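Local coordinates for Sts-2 protein (Mus musculus, PDB 3D4I) that carries acid-dependent phosphatase activity in this 2H-phosphatase domain and, as a whole protein, probably interferes with CBL-mediated down-regulation of receptor tyrosine kinases, at residues I7-I12 against E240-D245; R88-F93 against P191-I196; M236-E241 against D249-P254. All coordinates share one frame; numbering follows the deposited sequence. Where two conformers were deposited one is given.

Overall arrangement
Following the chain from its N terminus, segment 7-12 leads into strand 11-16, and contact 1 closes its loop 228 residues later at 240-245. Contact 2 falls wholly within that span: it joins the start of strand 89-94 to the entry of strand 196-201. Contact 3 starts on strand 236-241, shares E240 and E241 with contact 1, and closes the short hairpin to strand 248-251. Contacts 2 and 3 follow in series. All three belong to one mixed sheet, in which 196-201 borders 11-16 and 11-16 borders 236-241. G11 N lies 3.0 Å from G195 O, linking contacts 1 and 2, and I196 CD1 packs on F238 CZ between contacts 2 and 3.

Contact 1: I7-I12 against E240-D245; sequences ISRRGI and EENRED
R10 and E241 meet at the close-packed part of this contact. E241 N donates to R10 O at 2.9 Å, in the carbonyl plane and fairly straight (165° at the hydrogen). The same oxygen receives a CA-H...O contact from E240 CA at 3.3 Å. Beside it, E241 OE1 comes to 3.7 Å from R10 CB, and the two side chains pass each other at a slant. Farther out, the R10 guanidinium binds I187 O of helix 172-187. The E241 carboxylate is held from the turn that follows, where R243 NH2 forms a salt bridge with E241 OE1 at 2.6 Å. Water 2 fills in next to them, accepting from R10 N and donating to E241 O at 2.7 Å.

G11 and E240 form an antiparallel non-hydrogen-bonded pair. This is the seam between strand 11-16, in the interior of the mixed sheet of the histidine phosphatase fold, and strand 236-241, which runs against it. I12 continues the seam by bonding to C239.

The other side is looser. With CG anti to its own carbonyl carbon (chi1 -74°), R9 brings CB and CG up against the end of the E241 carbonyl, CG 3.4 Å from E241 O. Its guanidinium approaches N242 obliquely, NH1 lying 3.6 Å from N242 CB. Water 1 links R9 NH1, by a weak bond, to the backbone E240 O; the E240 carboxylate takes no part in this link. N242 is kept in place by its own turn, where N242 OD1 accepts from E244 N in an Asx turn.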
ATOM      1  N   ILE A   7     -29.942 -12.756 -17.413  1.00 38.14           N
ATOM      2  CA  ILE A   7     -29.911 -13.448 -16.120  1.00 37.80           C
ATOM      3  C   ILE A   7     -28.509 -13.362 -15.504  1.00 37.07           C
ATOM      4  O   ILE A   7     -27.499 -13.473 -16.209  1.00 37.06           O
ATOM      5  CB  ILE A   7     -30.383 -14.928 -16.228  1.00 37.77           C
ATOM      6  CG1 ILE A   7     -29.644 -15.664 -17.352  1.00 38.08           C
ATOM      7  CG2 ILE A   7     -31.904 -14.996 -16.439  1.00 38.79           C
ATOM      8  CD1 ILE A   7     -29.719 -17.180 -17.265  1.00 38.30           C
ATOM      9  N   SER A   8     -28.446 -13.139 -14.193  1.00 35.95           N
ATOM     10  CA  SER A   8     -27.158 -13.014 -13.507  1.00 35.04           C
ATOM     11  C   SER A   8     -26.451 -14.363 -13.494  1.00 33.78           C
ATOM     12  O   SER A   8     -27.103 -15.414 -13.532  1.00 33.44           O
ATOM     13  CB  SER A   8     -27.347 -12.463 -12.086  1.00 35.25           C
ATOM     14  OG  SER A   8     -28.379 -13.167 -11.425  1.00 35.98           O
ATOM     15  N   ARG A   9     -25.116 -14.335 -13.455  1.00 32.23           N
ATOM     16  CA  ARG A   9     -24.335 -15.566 -13.550  1.00 30.63           C
ATOM     17  C   ARG A   9     -23.508 -15.761 -12.299  1.00 29.11           C
ATOM     18  O   ARG A   9     -22.919 -14.803 -11.776  1.00 28.71           O
ATOM     19  CB  ARG A   9     -23.421 -15.534 -14.778  1.00 31.16           C
ATOM     20  CG  ARG A   9     -24.169 -15.728 -16.090  1.00 33.75           C
ATOM     21  CD  ARG A   9     -23.317 -15.367 -17.298  1.00 37.98           C
ATOM     22  NE  ARG A   9     -24.124 -15.466 -18.519  1.00 41.82           N
ATOM     23  CZ  ARG A   9     -23.930 -16.352 -19.500  1.00 43.09           C
ATOM     24  NH1 ARG A   9     -22.926 -17.217 -19.447  1.00 42.43           N
ATOM     25  NH2 ARG A   9     -24.736 -16.354 -20.557  1.00 43.29           N
ATOM     26  N   ARG A  10     -23.496 -16.995 -11.820  1.00 26.64           N
ATOM     27  CA  ARG A  10     -22.623 -17.407 -10.741  1.00 25.71           C
ATOM     28  C   ARG A  10     -21.152 -17.137 -11.092  1.00 23.89           C
ATOM     29  O   ARG A  10     -20.696 -17.460 -12.195  1.00 22.57           O
ATOM     30  CB  ARG A  10     -22.820 -18.893 -10.466  1.00 26.14           C
ATOM     31  CG  ARG A  10     -22.519 -19.245  -9.047  1.00 28.68           C
ATOM     32  CD  ARG A  10     -22.693 -20.689  -8.778  1.00 32.69           C
ATOM     33  NE  ARG A  10     -22.185 -20.962  -7.442  1.00 34.28           N
ATOM     34  CZ  ARG A  10     -22.071 -22.170  -6.903  1.00 34.10           C
ATOM     35  NH1 ARG A  10     -22.418 -23.247  -7.595  1.00 29.88           N
ATOM     36  NH2 ARG A  10     -21.587 -22.288  -5.664  1.00 35.04           N
ATOM     37  N   GLY A  11     -20.398 -16.591 -10.140  1.00 22.71           N
ATOM     38  CA  GLY A  11     -18.976 -16.311 -10.371  1.00 21.13           C
ATOM     39  C   GLY A  11     -18.061 -16.939  -9.334  1.00 20.51           C
ATOM     40  O   GLY A  11     -18.452 -17.126  -8.171  1.00 20.26           O
ATOM     41  N   ILE A  12     -16.844 -17.264  -9.764  1.00 19.97           N
ATOM     42  CA  ILE A  12     -15.781 -17.744  -8.872  1.00 18.82           C
ATOM     43  C   ILE A  12     -14.567 -16.847  -9.140  1.00 18.89           C
ATOM     44  O   ILE A  12     -14.091 -16.773 -10.270  1.00 18.85           O
ATOM     45  CB  ILE A  12     -15.424 -19.216  -9.137  1.00 20.33           C
ATOM     46  CG1 ILE A  12     -16.476 -20.152  -8.512  1.00 19.30           C
ATOM     47  CG2 ILE A  12     -13.995 -19.567  -8.599  1.00 18.87           C
ATOM     48  CD1 ILE A  12     -16.230 -20.420  -7.047  1.00 23.42           C
ATOM     49  N   GLU A 240     -17.096 -17.442 -14.839  1.00 21.65           N
ATOM     50  CA  GLU A 240     -18.552 -17.381 -14.686  1.00 22.24           C
ATOM     51  C   GLU A 240     -19.243 -18.603 -15.281  1.00 22.26           C
ATOM     52  O   GLU A 240     -18.804 -19.125 -16.300  1.00 20.63           O
ATOM     53  CB  GLU A 240     -19.123 -16.139 -15.350  1.00 23.37           C
ATOM     54  CG  GLU A 240     -18.829 -14.852 -14.615  1.00 24.80           C
ATOM     55  CD  GLU A 240     -19.546 -13.682 -15.227  1.00 27.76           C
ATOM     56  OE1 GLU A 240     -19.703 -13.671 -16.459  1.00 28.33           O
ATOM     57  OE2 GLU A 240     -19.954 -12.769 -14.477  1.00 30.61           O
ATOM     58  N   GLU A 241     -20.325 -19.016 -14.631  1.00 22.80           N
ATOM     59  CA  GLU A 241     -21.112 -20.178 -15.046  1.00 23.89           C
ATOM     60  C   GLU A 241     -22.313 -19.778 -15.901  1.00 24.52           C
ATOM     61  O   GLU A 241     -23.092 -18.899 -15.523  1.00 24.04           O
ATOM     62  CB  GLU A 241     -21.597 -20.943 -13.814  1.00 23.40           C
ATOM     63  CG  GLU A 241     -22.265 -22.301 -14.111  1.00 24.89           C
ATOM     64  CD  GLU A 241     -23.082 -22.790 -12.938  1.00 27.52           C
ATOM     65  OE1 GLU A 241     -23.823 -21.968 -12.361  1.00 28.32           O
ATOM     66  OE2 GLU A 241     -22.995 -23.988 -12.593  1.00 29.96           O
ATOM     67  N   ASN A 242     -22.442 -20.420 -17.064  1.00 25.96           N
ATOM     68  CA  ASN A 242     -23.704 -20.396 -17.818  1.00 28.12           C
ATOM     69  C   ASN A 242     -24.676 -21.388 -17.160  1.00 28.88           C
ATOM     70  O   ASN A 242     -24.414 -22.590 -17.147  1.00 28.53           O
ATOM     71  CB  ASN A 242     -23.434 -20.773 -19.290  1.00 28.30           C
ATOM     72  CG  ASN A 242     -24.683 -20.709 -20.166  1.00 30.77           C
ATOM     73  OD1 ASN A 242     -25.790 -21.036 -19.731  1.00 34.08           O
ATOM     74  ND2 ASN A 242     -24.504 -20.304 -21.418  1.00 32.69           N
ATOM     75  N   ARG A 243     -25.778 -20.880 -16.611  1.00 30.89           N
ATOM     76  CA  ARG A 243     -26.759 -21.710 -15.878  1.00 33.04           C
ATOM     77  C   ARG A 243     -27.533 -22.679 -16.786  1.00 33.61           C
ATOM     78  O   ARG A 243     -28.037 -23.717 -16.314  1.00 33.70           O
ATOM     79  CB  ARG A 243     -27.706 -20.826 -15.051  1.00 33.99           C
ATOM     80  CG  ARG A 243     -29.031 -21.465 -14.540  1.00 37.06           C
ATOM     81  CD  ARG A 243     -28.888 -22.429 -13.336  1.00 41.50           C
ATOM     82  NE  ARG A 243     -27.947 -21.959 -12.317  1.00 45.84           N
ATOM     83  CZ  ARG A 243     -26.808 -22.569 -11.991  1.00 47.75           C
ATOM     84  NH1 ARG A 243     -26.451 -23.713 -12.577  1.00 49.44           N
ATOM     85  NH2 ARG A 243     -26.030 -22.044 -11.050  1.00 48.65           N
ATOM     86  N   GLU A 244     -27.614 -22.345 -18.075  1.00 33.67           N
ATOM     87  CA  GLU A 244     -28.233 -23.225 -19.082  1.00 34.34           C
ATOM     88  C   GLU A 244     -27.520 -24.553 -19.245  1.00 33.95           C
ATOM     89  O   GLU A 244     -28.168 -25.602 -19.321  1.00 34.35           O
ATOM     90  CB  GLU A 244     -28.226 -22.563 -20.456  1.00 34.79           C
ATOM     91  CG  GLU A 244     -29.304 -21.546 -20.703  1.00 37.41           C
ATOM     92  CD  GLU A 244     -29.619 -21.445 -22.188  1.00 40.90           C
ATOM     93  OE1 GLU A 244     -28.696 -21.676 -23.006  1.00 40.67           O
ATOM     94  OE2 GLU A 244     -30.786 -21.159 -22.534  1.00 43.77           O
ATOM     95  N   ASP A 245     -26.192 -24.517 -19.343  1.00 33.04           N
ATOM     96  CA  ASP A 245     -25.422 -25.752 -19.565  1.00 32.55           C
ATOM     97  C   ASP A 245     -24.467 -26.147 -18.441  1.00 31.85           C
ATOM     98  O   ASP A 245     -23.894 -27.238 -18.468  1.00 31.78           O
ATOM     99  CB  ASP A 245     -24.688 -25.727 -20.909  1.00 32.84           C
ATOM    100  CG  ASP A 245     -23.781 -24.530 -21.072  1.00 34.26           C
ATOM    101  OD1 ASP A 245     -23.387 -23.925 -20.053  1.00 33.12           O
ATOM    102  OD2 ASP A 245     -23.444 -24.209 -22.236  1.00 34.04           O
TER
HETATM  103  O   HOH W   1     -20.300 -17.992 -18.707  1.00 35.78           O
HETATM  104  O   HOH W   2     -24.928 -19.047 -13.493  1.00 33.41           O

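Contact 2: R88-F93 against P191-I196; sequences RVTAVF and PQDMGI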
ATOM      1  N   ARG A  88     -22.217  -8.671  -6.319  1.00 23.05           N
ATOM      2  CA  ARG A  88     -22.743  -9.381  -5.157  1.00 22.83           C
ATOM      3  C   ARG A  88     -21.801 -10.509  -4.749  1.00 22.55           C
ATOM      4  O   ARG A  88     -21.690 -11.491  -5.463  1.00 21.88           O
ATOM      5  CB  ARG A  88     -24.139  -9.959  -5.507  1.00 22.31           C
ATOM      6  CG  ARG A  88     -24.893 -10.510  -4.313  1.00 23.32           C
ATOM      7  CD  ARG A  88     -26.406 -10.827  -4.602  1.00 24.72           C
ATOM      8  NE  ARG A  88     -26.908 -11.633  -3.495  1.00 27.49           N
ATOM      9  CZ  ARG A  88     -27.208 -12.922  -3.562  1.00 28.77           C
ATOM     10  NH1 ARG A  88     -27.107 -13.576  -4.716  1.00 31.87           N
ATOM     11  NH2 ARG A  88     -27.623 -13.554  -2.469  1.00 28.94           N
ATOM     12  N   VAL A  89     -21.126 -10.365  -3.603  1.00 22.03           N
ATOM     13  CA  VAL A  89     -20.288 -11.423  -3.053  1.00 21.84           C
ATOM     14  C   VAL A  89     -21.116 -12.207  -2.038  1.00 21.84           C
ATOM     15  O   VAL A  89     -21.666 -11.612  -1.104  1.00 21.89           O
ATOM     16  CB  VAL A  89     -19.020 -10.842  -2.351  1.00 22.21           C
ATOM     17  CG1 VAL A  89     -18.214 -11.943  -1.671  1.00 22.81           C
ATOM     18  CG2 VAL A  89     -18.171 -10.063  -3.343  1.00 21.93           C
ATOM     19  N   THR A  90     -21.176 -13.530  -2.207  1.00 21.09           N
ATOM     20  CA  THR A  90     -22.045 -14.401  -1.404  1.00 20.76           C
ATOM     21  C   THR A  90     -21.327 -15.417  -0.533  1.00 19.89           C
ATOM     22  O   THR A  90     -21.931 -16.048   0.334  1.00 18.98           O
ATOM     23  CB  THR A  90     -23.036 -15.170  -2.317  1.00 21.23           C
ATOM     24  OG1 THR A  90     -22.303 -15.964  -3.256  1.00 21.74           O
ATOM     25  CG2 THR A  90     -23.899 -14.198  -3.079  1.00 22.07           C
ATOM     26  N   ALA A  91     -20.040 -15.629  -0.782  1.00 19.76           N
ATOM     27  CA  ALA A  91     -19.299 -16.617  -0.028  1.00 18.77           C
ATOM     28  C   ALA A  91     -17.808 -16.377  -0.195  1.00 19.02           C
ATOM     29  O   ALA A  91     -17.373 -15.814  -1.193  1.00 17.43           O
ATOM     30  CB  ALA A  91     -19.664 -18.030  -0.459  1.00 19.28           C
ATOM     31  N   VAL A  92     -17.049 -16.787   0.817  1.00 18.84           N
ATOM     32  CA  VAL A  92     -15.603 -16.739   0.756  1.00 19.06           C
ATOM     33  C   VAL A  92     -14.950 -17.917   1.436  1.00 19.15           C
ATOM     34  O   VAL A  92     -15.286 -18.301   2.573  1.00 18.54           O
ATOM     35  CB  VAL A  92     -14.936 -15.325   1.054  1.00 20.45           C
ATOM     36  CG1 VAL A  92     -15.926 -14.190   1.262  1.00 19.45           C
ATOM     37  CG2 VAL A  92     -13.811 -15.360   2.087  1.00 20.35           C
ATOM     38  N   PHE A  93     -14.070 -18.527   0.657  1.00 18.26           N
ATOM     39  CA  PHE A  93     -13.255 -19.624   1.085  1.00 18.94           C
ATOM     40  C   PHE A  93     -11.818 -19.121   1.110  1.00 19.10           C
ATOM     41  O   PHE A  93     -11.429 -18.298   0.259  1.00 19.19           O
ATOM     42  CB  PHE A  93     -13.407 -20.792   0.116  1.00 18.50           C
ATOM     43  CG  PHE A  93     -14.805 -21.339   0.046  1.00 19.24           C
ATOM     44  CD1 PHE A  93     -15.778 -20.692  -0.712  1.00 19.28           C
ATOM     45  CD2 PHE A  93     -15.159 -22.494   0.749  1.00 18.31           C
ATOM     46  CE1 PHE A  93     -17.099 -21.181  -0.767  1.00 19.90           C
ATOM     47  CE2 PHE A  93     -16.469 -23.002   0.680  1.00 19.08           C
ATOM     48  CZ  PHE A  93     -17.433 -22.340  -0.077  1.00 19.19           C
ATOM     49  N   PRO A 191     -25.544 -24.737  -5.067  1.00 44.94           N
ATOM     50  CA  PRO A 191     -25.445 -24.775  -6.539  1.00 44.04           C
ATOM     51  C   PRO A 191     -26.447 -23.895  -7.301  1.00 43.23           C
ATOM     52  O   PRO A 191     -26.347 -23.778  -8.532  1.00 42.88           O
ATOM     53  CB  PRO A 191     -25.675 -26.254  -6.869  1.00 44.10           C
ATOM     54  CG  PRO A 191     -26.516 -26.749  -5.762  1.00 44.59           C
ATOM     55  CD  PRO A 191     -26.091 -26.000  -4.532  1.00 44.90           C
ATOM     56  N   GLN A 192     -27.393 -23.295  -6.575  1.00 42.01           N
ATOM     57  CA  GLN A 192     -28.349 -22.334  -7.138  1.00 41.23           C
ATOM     58  C   GLN A 192     -27.882 -20.870  -6.999  1.00 40.83           C
ATOM     59  O   GLN A 192     -28.432 -19.974  -7.641  1.00 41.16           O
ATOM     60  CB  GLN A 192     -29.731 -22.522  -6.483  1.00 41.07           C
ATOM     61  CG  GLN A 192     -30.758 -23.275  -7.325  1.00 40.51           C
ATOM     62  CD  GLN A 192     -30.233 -24.545  -7.964  1.00 40.70           C
ATOM     63  OE1 GLN A 192     -30.058 -25.569  -7.293  1.00 40.79           O
ATOM     64  NE2 GLN A 192     -30.003 -24.495  -9.276  1.00 40.24           N
ATOM     65  N   ASP A 193     -26.868 -20.643  -6.166  1.00 39.86           N
ATOM     66  CA  ASP A 193     -26.316 -19.300  -5.905  1.00 38.88           C
ATOM     67  C   ASP A 193     -26.013 -18.504  -7.172  1.00 37.55           C
ATOM     68  O   ASP A 193     -25.479 -19.067  -8.137  1.00 37.46           O
ATOM     69  CB  ASP A 193     -25.035 -19.424  -5.080  1.00 39.80           C
ATOM     70  CG  ASP A 193     -24.593 -18.107  -4.487  1.00 41.10           C
ATOM     71  OD1 ASP A 193     -25.457 -17.262  -4.174  1.00 42.06           O
ATOM     72  OD2 ASP A 193     -23.368 -17.931  -4.321  1.00 44.11           O
ATOM     73  N   MET A 194     -26.338 -17.206  -7.174  1.00 35.08           N
ATOM     74  CA  MET A 194     -26.091 -16.367  -8.363  1.00 33.61           C
ATOM     75  C   MET A 194     -25.124 -15.178  -8.209  1.00 31.94           C
ATOM     76  O   MET A 194     -25.002 -14.338  -9.117  1.00 33.41           O
ATOM     77  CB  MET A 194     -27.410 -15.951  -9.035  1.00 33.56           C
ATOM     78  CG  MET A 194     -28.111 -17.134  -9.691  1.00 33.70           C
ATOM     79  SD  MET A 194     -29.825 -16.884 -10.206  0.50 34.04           S
ATOM     80  CE  MET A 194     -29.665 -17.051 -11.990  0.50 33.43           C
ATOM     81  N   GLY A 195     -24.415 -15.123  -7.093  1.00 29.54           N
ATOM     82  CA  GLY A 195     -23.379 -14.110  -6.920  1.00 26.66           C
ATOM     83  C   GLY A 195     -21.982 -14.695  -7.050  1.00 24.87           C
ATOM     84  O   GLY A 195     -21.784 -15.787  -7.633  1.00 23.90           O
ATOM     85  N   ILE A 196     -21.011 -13.957  -6.520  1.00 22.83           N
ATOM     86  CA  ILE A 196     -19.606 -14.339  -6.605  1.00 21.85           C
ATOM     87  C   ILE A 196     -19.098 -14.981  -5.322  1.00 20.78           C
ATOM     88  O   ILE A 196     -19.291 -14.453  -4.233  1.00 20.67           O
ATOM     89  CB  ILE A 196     -18.712 -13.119  -6.965  1.00 21.85           C
ATOM     90  CG1 ILE A 196     -19.190 -12.455  -8.266  1.00 22.91           C
ATOM     91  CG2 ILE A 196     -17.203 -13.515  -7.023  1.00 21.97           C
ATOM     92  CD1 ILE A 196     -18.396 -11.195  -8.650  1.00 22.61           C
TER
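The R88 guanidinium and the D193 carboxylate approach each other with their planes 76° apart. One face of the guanidinium is covered by T90 CG2, which sits 3.5 Å above its centre. D193 OD1, the M194 carbonyl carbon and G195 N approach obliquely. R88 NH1 and D193 OD1 are 4.1 Å apart, beyond a salt bridge.

T90 and D193 reach toward each other tip to tip. T90 OG1 donates to D193 OD2 at 2.5 Å, a very short bond whose exact length is doubtful. T90 OG1 lies between the backbone N and the carbonyl carbon (chi1 59°), and D193 CG is anti to its own N. T90 CG2 lies 3.6 Å from D193 OD1 and 3.9 Å from G195 CA.

The backbone holds the rest. I196 N donates to R88 O at 2.8 Å, nearly straight at 171°, and T90 N donates to I196 O at 2.9 Å. V89 and I196 thus form a parallel pair that starts the pairing of strands 89-94 and 196-201, adjacent parallel strands in the sheet of this histidine phosphatase domain. Their side chains lie on one face of it, V89 among L111, L113 and L117.

G195 N is buried here without a partner in the model. The nearby positive R88 would tend to favour the charged form of D193, which suits it as acceptor for T90.

Contact 3: M236-E241 against D249-P254; sequences MCFCEE and DLVNPP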
ATOM      1  N   MET A 236      -5.859 -11.754  -9.792  1.00 18.27           N
ATOM      2  CA  MET A 236      -7.148 -12.457  -9.849  1.00 19.28           C
ATOM      3  C   MET A 236      -7.420 -13.195 -11.165  1.00 20.18           C
ATOM      4  O   MET A 236      -6.976 -12.749 -12.221  1.00 19.40           O
ATOM      5  CB  MET A 236      -8.283 -11.456  -9.606  1.00 18.74           C
ATOM      6  CG  MET A 236      -8.217 -10.746  -8.282  1.00 17.11           C
ATOM      7  SD  MET A 236      -9.539  -9.543  -8.154  1.00 22.95           S
ATOM      8  CE  MET A 236      -9.247  -8.883  -6.512  0.50 17.26           C
ATOM      9  N   CYS A 237      -8.159 -14.309 -11.065  1.00 21.72           N
ATOM     10  CA  CYS A 237      -8.680 -15.088 -12.205  1.00 21.42           C
ATOM     11  C   CYS A 237     -10.170 -15.224 -11.928  1.00 20.06           C
ATOM     12  O   CYS A 237     -10.535 -15.651 -10.841  1.00 20.43           O
ATOM     13  CB  CYS A 237      -8.078 -16.511 -12.205  1.00 20.05           C
ATOM     14  SG  CYS A 237      -8.552 -17.498 -13.623  1.00 28.97           S
ATOM     15  N   PHE A 238     -11.020 -14.910 -12.903  1.00 20.03           N
ATOM     16  CA  PHE A 238     -12.479 -14.910 -12.712  1.00 19.88           C
ATOM     17  C   PHE A 238     -13.158 -15.893 -13.686  1.00 20.77           C
ATOM     18  O   PHE A 238     -12.910 -15.836 -14.910  1.00 21.25           O
ATOM     19  CB  PHE A 238     -13.011 -13.486 -12.930  1.00 19.01           C
ATOM     20  CG  PHE A 238     -14.455 -13.290 -12.555  1.00 19.65           C
ATOM     21  CD1 PHE A 238     -14.960 -13.783 -11.356  1.00 20.57           C
ATOM     22  CD2 PHE A 238     -15.302 -12.559 -13.387  1.00 20.20           C
ATOM     23  CE1 PHE A 238     -16.297 -13.596 -10.994  1.00 21.93           C
ATOM     24  CE2 PHE A 238     -16.644 -12.343 -13.038  1.00 21.95           C
ATOM     25  CZ  PHE A 238     -17.143 -12.867 -11.833  1.00 23.00           C
ATOM     26  N   CYS A 239     -13.998 -16.782 -13.159  1.00 21.03           N
ATOM     27  CA  CYS A 239     -14.809 -17.678 -14.028  1.00 22.11           C
ATOM     28  C   CYS A 239     -16.277 -17.456 -13.773  1.00 21.75           C
ATOM     29  O   CYS A 239     -16.661 -17.284 -12.619  1.00 20.26           O
ATOM     30  CB  CYS A 239     -14.478 -19.134 -13.762  1.00 22.55           C
ATOM     31  SG  CYS A 239     -12.767 -19.523 -14.098  1.00 27.07           S
ATOM     32  N   GLU A 240     -17.096 -17.442 -14.839  1.00 21.65           N
ATOM     33  CA  GLU A 240     -18.552 -17.381 -14.686  1.00 22.24           C
ATOM     34  C   GLU A 240     -19.243 -18.603 -15.281  1.00 22.26           C
ATOM     35  O   GLU A 240     -18.804 -19.125 -16.300  1.00 20.63           O
ATOM     36  CB  GLU A 240     -19.123 -16.139 -15.350  1.00 23.37           C
ATOM     37  CG  GLU A 240     -18.829 -14.852 -14.615  1.00 24.80           C
ATOM     38  CD  GLU A 240     -19.546 -13.682 -15.227  1.00 27.76           C
ATOM     39  OE1 GLU A 240     -19.703 -13.671 -16.459  1.00 28.33           O
ATOM     40  OE2 GLU A 240     -19.954 -12.769 -14.477  1.00 30.61           O
ATOM     41  N   GLU A 241     -20.325 -19.016 -14.631  1.00 22.80           N
ATOM     42  CA  GLU A 241     -21.112 -20.178 -15.046  1.00 23.89           C
ATOM     43  C   GLU A 241     -22.313 -19.778 -15.901  1.00 24.52           C
ATOM     44  O   GLU A 241     -23.092 -18.899 -15.523  1.00 24.04           O
ATOM     45  CB  GLU A 241     -21.597 -20.943 -13.814  1.00 23.40           C
ATOM     46  CG  GLU A 241     -22.265 -22.301 -14.111  1.00 24.89           C
ATOM     47  CD  GLU A 241     -23.082 -22.790 -12.938  1.00 27.52           C
ATOM     48  OE1 GLU A 241     -23.823 -21.968 -12.361  1.00 28.32           O
ATOM     49  OE2 GLU A 241     -22.995 -23.988 -12.593  1.00 29.96           O
ATOM     50  N   ASP A 249     -16.773 -20.205 -18.035  1.00 23.86           N
ATOM     51  CA  ASP A 249     -15.878 -19.494 -18.949  1.00 24.72           C
ATOM     52  C   ASP A 249     -15.037 -18.515 -18.133  1.00 24.68           C
ATOM     53  O   ASP A 249     -15.538 -17.932 -17.173  1.00 22.37           O
ATOM     54  CB  ASP A 249     -16.676 -18.635 -19.948  1.00 25.67           C
ATOM     55  CG  ASP A 249     -17.536 -19.449 -20.895  1.00 29.85           C
ATOM     56  OD1 ASP A 249     -16.996 -20.277 -21.661  1.00 32.41           O
ATOM     57  OD2 ASP A 249     -18.764 -19.229 -20.880  1.00 34.80           O
ATOM     58  N   LEU A 250     -13.788 -18.328 -18.541  1.00 25.01           N
ATOM     59  CA  LEU A 250     -12.949 -17.235 -18.062  1.00 26.10           C
ATOM     60  C   LEU A 250     -13.441 -15.865 -18.530  1.00 26.60           C
ATOM     61  O   LEU A 250     -13.720 -15.646 -19.721  1.00 26.59           O
ATOM     62  CB  LEU A 250     -11.543 -17.411 -18.578  1.00 26.86           C
ATOM     63  CG  LEU A 250     -10.558 -18.265 -17.815  1.00 28.37           C
ATOM     64  CD1 LEU A 250      -9.364 -18.427 -18.699  1.00 30.40           C
ATOM     65  CD2 LEU A 250     -10.187 -17.551 -16.518  1.00 28.76           C
ATOM     66  N   VAL A 251     -13.475 -14.928 -17.595  1.00 25.42           N
ATOM     67  CA  VAL A 251     -14.112 -13.639 -17.795  1.00 26.27           C
ATOM     68  C   VAL A 251     -13.133 -12.611 -17.214  1.00 25.52           C
ATOM     69  O   VAL A 251     -12.340 -12.960 -16.335  1.00 24.52           O
ATOM     70  CB  VAL A 251     -15.523 -13.633 -17.077  1.00 26.21           C
ATOM     71  CG1 VAL A 251     -16.100 -12.255 -16.935  1.00 29.09           C
ATOM     72  CG2 VAL A 251     -16.524 -14.534 -17.824  1.00 28.63           C
ATOM     73  N   ASN A 252     -13.147 -11.377 -17.730  1.00 25.22           N
ATOM     74  CA  ASN A 252     -12.383 -10.296 -17.110  1.00 25.31           C
ATOM     75  C   ASN A 252     -12.790 -10.192 -15.637  1.00 23.56           C
ATOM     76  O   ASN A 252     -13.991 -10.149 -15.344  1.00 23.69           O
ATOM     77  CB  ASN A 252     -12.673  -8.941 -17.777  1.00 26.16           C
ATOM     78  CG  ASN A 252     -12.064  -8.795 -19.176  1.00 30.72           C
ATOM     79  OD1 ASN A 252     -11.042  -9.404 -19.511  1.00 35.98           O
ATOM     80  ND2 ASN A 252     -12.694  -7.946 -19.999  1.00 33.69           N
ATOM     81  N   PRO A 253     -11.814 -10.162 -14.693  1.00 22.62           N
ATOM     82  CA  PRO A 253     -12.200  -9.895 -13.284  1.00 21.56           C
ATOM     83  C   PRO A 253     -13.003  -8.595 -13.131  1.00 20.74           C
ATOM     84  O   PRO A 253     -12.811  -7.674 -13.931  1.00 20.57           O
ATOM     85  CB  PRO A 253     -10.847  -9.797 -12.561  1.00 22.39           C
ATOM     86  CG  PRO A 253      -9.916 -10.662 -13.385  1.00 21.67           C
ATOM     87  CD  PRO A 253     -10.367 -10.409 -14.828  1.00 22.85           C
ATOM     88  N   PRO A 254     -13.908  -8.524 -12.131  1.00 20.32           N
ATOM     89  CA  PRO A 254     -14.783  -7.360 -11.938  1.00 20.61           C
ATOM     90  C   PRO A 254     -14.049  -6.106 -11.447  1.00 20.54           C
ATOM     91  O   PRO A 254     -14.648  -5.049 -11.352  1.00 20.48           O
ATOM     92  CB  PRO A 254     -15.749  -7.833 -10.844  1.00 20.77           C
ATOM     93  CG  PRO A 254     -14.966  -8.829 -10.065  1.00 21.71           C
ATOM     94  CD  PRO A 254     -14.170  -9.569 -11.118  1.00 20.81           C
TER
HETATM   95  O   HOH W   3      -9.982 -14.030 -15.338  1.00 23.08           O
HETATM   96  O   HOH W   1     -20.300 -17.992 -18.707  1.00 35.78           O
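F238 and V251 lie side by side, their side chains pointing the same way, and F238 CD2 is 3.6 Å from V251 CG1. They belong to a beta hairpin, strands 236-241 and 248-251, at one edge of the sheet within this chain.

Backbone bonds come first. E240 and D249 form an antiparallel hydrogen-bonded pair: E240 N donates to D249 O at 2.8 Å, and D249 N returns a bond to E240 O. C239 and L250, next along, form a non-hydrogen-bonded pair. V251 N donates to F238 O at 2.9 Å, tilted 28° from the carbonyl plane. Water 3 accepts from F238 N and donates to V251 O. The water on E240 O also donates to D249 OD2.

Apolar contacts follow on both faces. With CG anti to the backbone N (chi1 -171°), the F238 side chain runs alongside V251. P254 CD stands over the ring, 4.0 Å from its centroid and 15° off the normal, a CH-pi contact. P253 CA is 3.7 Å from F238 CB, and P253 CG is 4.2 Å from M236 CB. On the other face, L250 CD2 presses on C237 SG at 3.3 Å and also reaches C239 SG.

Two carbons meet oxygens instead. V251 CG2 touches E240 OE1 at 3.6 Å, the two side chains crossing at about a right angle, and F238 CD2 approaches N252 O.

The second subunit joins at this edge: its W268 packs on L250 and P253, and its W271 on C237. Backbone hydrogen bonds and water 3 thus engage the N and O atoms of F238, E240, D249 and V251 named here, while the prolines, valine and leucine give F238 and the cysteines an apolar setting beside the dimer interface.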